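Local coordinates for transcriptional regulator, MerR family (Listeria monocytogenes str. 4b F2365, PDB 3GP4), which probably binds promoter DNA as a dimeric transcription regulator of the MerR family, pairing a helix-turn-helix domain with a long C-terminal helix, at residues Gly59-Ile62 against Glu63-Ile66; Gly13-Ala16 against Asp17-Arg20. All coordinates share one frame; numbering follows the deposited sequence.

Overall arrangement
Both contacts are helix starts in the MerR-type DNA-binding region, and each begins at a glycine with positive phi (Gly13, Gly59), where the preceding helix ends. Contact 2 (13-16 with 17-20) opens helix 16-25, the second helix of the helix-turn-helix; contact 1 (59-62 with 63-66) comes later in the chain and opens helix 62-74. Their centres lie about 17 Å apart and their nearest atoms about 9 Å, so they do not touch; helix 43-57 meets side chains of both, and helix 16-25 runs on to meet Ile62 and Ile66. A serine holds the N-cap position in each. The d-methionine is bound by Lys110, Tyr114 and Leu118, all on the long helix 79-130; neither contact contributes to that pocket.

Contact 1 of 2, residues Gly59-Ile62 against Glu63-Ile66; sequences GLSI and EALI
Ser61 caps helix 62-74: its OG accepts from Ala64 N at 3.0 Å, with an N-H...O angle of 151°. Chi1 of 95° is displaced from the usual staggered value and brings the hydroxyl to the amide of Ala64 at the open end of the helix, where OG also lies 3.6 Å from Ala64 CB. Ser61 O takes Leu65 N at 3.1 Å as well as a weak, bent bond from Ala64 N, so the amide of Ala64 is shared between hydroxyl and carbonyl. One residue on, Ile66 N gives Ile62 O a straighter bond of 3.0 Å, continuing the helical pattern.

Apolar contacts flank this polar start. Ile62 CG2 meets Ile66 CD1 at 3.7 Å, one turn along the helix, while Leu60 and Leu65 cross at about a right angle and touch through their CD2 methyls at 4.1 Å.

Helix 43-57 ends in a Schellman motif at Gly59, just before the cap. Leu60 and Leu65 both pack on Met55 of that helix, and Leu60 also reaches Gln89 and Arg96 of helix 79-130. Ile62 and Ile66 face Ile25 of helix 16-25 and Leu27 in the loop beyond it.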
loop_
_atom_site.group_PDB
_atom_site.type_symbol
_atom_site.label_atom_id
_atom_site.label_comp_id
_atom_site.label_asym_id
_atom_site.label_seq_id
_atom_site.Cartn_x
_atom_site.Cartn_y
_atom_site.Cartn_z
ATOM N N GLY A 59 -6.881 1.194 1.096
ATOM C CA GLY A 59 -6.611 2.554 1.597
ATOM C C GLY A 59 -7.685 3.590 1.323
ATOM O O GLY A 59 -7.440 4.787 1.442
ATOM N N LEU A 60 -8.881 3.159 0.920
ATOM C CA LEU A 60 -9.971 4.143 0.783
ATOM C C LEU A 60 -10.232 4.692 2.165
ATOM O O LEU A 60 -10.274 3.932 3.151
ATOM C CB LEU A 60 -11.257 3.511 0.219
ATOM C CG LEU A 60 -11.302 3.446 -1.317
ATOM C CD1 LEU A 60 -10.326 2.405 -1.868
ATOM C CD2 LEU A 60 -12.741 3.154 -1.827
ATOM N N SER A 61 -10.420 6.005 2.258
ATOM C CA SER A 61 -10.609 6.607 3.572
ATOM C C SER A 61 -11.907 6.170 4.222
ATOM O O SER A 61 -12.928 5.942 3.539
ATOM C CB SER A 61 -10.471 8.139 3.546
ATOM O OG SER A 61 -11.713 8.834 3.409
ATOM N N ILE A 62 -11.810 5.977 5.529
ATOM C CA ILE A 62 -12.926 5.691 6.406
ATOM C C ILE A 62 -14.006 6.761 6.159
ATOM O O ILE A 62 -15.176 6.424 6.045
ATOM C CB ILE A 62 -12.441 5.703 7.881
ATOM C CG1 ILE A 62 -11.851 4.345 8.312
ATOM C CG2 ILE A 62 -13.523 6.135 8.850
ATOM C CD1 ILE A 62 -12.818 3.361 8.787
ATOM N N GLU A 63 -13.613 8.026 6.015
ATOM C CA GLU A 63 -14.638 9.104 5.846
ATOM C C GLU A 63 -15.367 8.978 4.508
ATOM O O GLU A 63 -16.555 9.253 4.443
ATOM C CB GLU A 63 -14.085 10.530 6.060
ATOM C CG GLU A 63 -13.402 10.794 7.455
ATOM C CD GLU A 63 -14.315 10.576 8.672
ATOM O OE1 GLU A 63 -15.562 10.608 8.554
ATOM O OE2 GLU A 63 -13.776 10.389 9.788
ATOM N N ALA A 64 -14.662 8.553 3.452
ATOM C CA ALA A 64 -15.306 8.410 2.135
ATOM C C ALA A 64 -16.319 7.267 2.205
ATOM O O ALA A 64 -17.433 7.392 1.682
ATOM C CB ALA A 64 -14.272 8.152 1.041
ATOM N N LEU A 65 -15.941 6.172 2.872
ATOM C CA LEU A 65 -16.769 4.956 2.905
ATOM C C LEU A 65 -18.024 5.203 3.759
ATOM O O LEU A 65 -19.106 4.715 3.418
ATOM C CB LEU A 65 -15.982 3.756 3.425
ATOM C CG LEU A 65 -14.859 3.275 2.465
ATOM C CD1 LEU A 65 -14.033 2.244 3.174
ATOM C CD2 LEU A 65 -15.445 2.683 1.187
ATOM N N ILE A 66 -17.854 5.965 4.837
ATOM C CA ILE A 66 -18.997 6.379 5.679
ATOM C C ILE A 66 -19.966 7.231 4.866
ATOM O O ILE A 66 -21.194 6.988 4.923
ATOM C CB ILE A 66 -18.543 7.051 6.989
ATOM C CG1 ILE A 66 -17.910 5.986 7.910
ATOM C CG2 ILE A 66 -19.733 7.667 7.778
ATOM C CD1 ILE A 66 -17.154 6.570 9.132
#

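Contact 2 of 2, residues Gly13-Ala16 against Asp17-Arg20; sequences GVSA and DTIR
Ser15 and Thr18 meet through their hydroxyls, OG to OG1 at 2.8 Å, a hydrogen bond in which either oxygen could be the donor. Ser15 occupies the N-cap of helix 16-25, and its chi1 of 94°, well off a staggered value, turns OG toward Thr18 across the helix end. Thr18 completes the pair by setting OG1 beside its own backbone N (chi1 -61°), which leaves CG2 to face Val14 CG1 at 3.6 Å, the two side chains crossing at about a right angle. A water joins the same group: it accepts from Ser15 N at 3.0 Å and lies 3.1 Å from Thr18 OG1, so the amide just ahead of the helix has a partner and the threonine hydroxyl is gripped by both serine and water.

The main-chain acceptors of the first turn are taken in order. Ser15 O receives Ile19 N at 3.0 Å, with the donor in the carbonyl plane, and Ala16 O receives Arg20 N in a nearly straight bond. This is the turn of a helix-turn-helix: Gly13, with positive phi, ends helix 5-12, and helix 16-25 follows after two residues, in the position of the recognition helix of MerR-type domains. Ahead of the cap, Val14 O accepts from Ser9 OG and a weak bond links Val14 N to Ser12 OG, both serines lying on helix 5-12.

On the outer side, Arg20 NH1 and Asp17 OD1 form a salt bridge at 2.8 Å, although the hydrogen bond within it is weak and bent. The arginine chain, extended from CG to NE, turns at its guanidinium (chi4 100°), bringing NH1 to 3.4 Å from Ala16 CB. Inward, Val14 CG1 touches Ile19 CG1 at 3.9 Å; Val14 and Ile19 also meet Ile49 of helix 43-57.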
loop_
_atom_site.group_PDB
_atom_site.type_symbol
_atom_site.label_atom_id
_atom_site.label_comp_id
_atom_site.label_asym_id
_atom_site.label_seq_id
_atom_site.Cartn_x
_atom_site.Cartn_y
_atom_site.Cartn_z
ATOM N N GLY A 13 -14.240 -13.381 6.985
ATOM C CA GLY A 13 -12.802 -13.207 7.215
ATOM C C GLY A 13 -12.455 -11.923 7.943
ATOM O O GLY A 13 -11.315 -11.467 7.904
ATOM N N VAL A 14 -13.458 -11.338 8.606
ATOM C CA VAL A 14 -13.316 -10.114 9.377
ATOM C C VAL A 14 -13.649 -10.432 10.839
ATOM O O VAL A 14 -14.650 -11.112 11.092
ATOM C CB VAL A 14 -14.317 -9.039 8.817
ATOM C CG1 VAL A 14 -14.324 -7.806 9.670
ATOM C CG2 VAL A 14 -13.956 -8.690 7.400
ATOM N N SER A 15 -12.831 -9.960 11.789
ATOM C CA SER A 15 -13.074 -10.179 13.240
ATOM C C SER A 15 -14.456 -9.670 13.685
ATOM O O SER A 15 -14.970 -8.691 13.125
ATOM C CB SER A 15 -11.979 -9.533 14.111
ATOM O OG SER A 15 -12.336 -8.229 14.553
ATOM N N ALA A 16 -15.055 -10.337 14.673
ATOM C CA ALA A 16 -16.352 -9.881 15.202
ATOM C C ALA A 16 -16.269 -8.459 15.762
ATOM O O ALA A 16 -17.146 -7.640 15.484
ATOM C CB ALA A 16 -16.920 -10.857 16.237
ATOM N N ASP A 17 -15.229 -8.126 16.529
ATOM C CA ASP A 17 -15.121 -6.717 16.953
ATOM C C ASP A 17 -14.957 -5.716 15.797
ATOM O O ASP A 17 -15.403 -4.568 15.919
ATOM C CB ASP A 17 -14.059 -6.486 18.019
ATOM C CG ASP A 17 -14.541 -6.869 19.426
ATOM O OD1 ASP A 17 -15.713 -7.321 19.589
ATOM O OD2 ASP A 17 -13.731 -6.758 20.361
ATOM N N THR A 18 -14.345 -6.137 14.692
ATOM C CA THR A 18 -14.236 -5.242 13.507
ATOM C C THR A 18 -15.614 -5.040 12.872
ATOM O O THR A 18 -15.962 -3.923 12.412
ATOM C CB THR A 18 -13.251 -5.784 12.476
ATOM O OG1 THR A 18 -11.961 -5.871 13.094
ATOM C CG2 THR A 18 -13.154 -4.841 11.237
ATOM N N ILE A 19 -16.392 -6.118 12.840
ATOM C CA ILE A 19 -17.770 -6.008 12.366
ATOM C C ILE A 19 -18.576 -5.023 13.240
ATOM O O ILE A 19 -19.257 -4.128 12.698
ATOM C CB ILE A 19 -18.482 -7.388 12.285
ATOM C CG1 ILE A 19 -17.856 -8.237 11.163
ATOM C CG2 ILE A 19 -19.999 -7.165 12.078
ATOM C CD1 ILE A 19 -18.319 -9.692 11.074
ATOM N N ARG A 20 -18.509 -5.169 14.565
ATOM C CA ARG A 20 -19.244 -4.279 15.474
ATOM C C ARG A 20 -18.827 -2.819 15.248
ATOM O O ARG A 20 -19.674 -1.917 15.262
ATOM C CB ARG A 20 -19.008 -4.624 16.955
ATOM C CG ARG A 20 -19.595 -5.956 17.463
ATOM C CD ARG A 20 -19.032 -6.299 18.850
ATOM N NE ARG A 20 -19.674 -7.502 19.368
ATOM C CZ ARG A 20 -19.147 -8.728 19.340
ATOM N NH1 ARG A 20 -17.925 -8.932 18.868
ATOM N NH2 ARG A 20 -19.848 -9.753 19.812
HETATM O O HOH W 1 -10.454 -8.149 11.590
#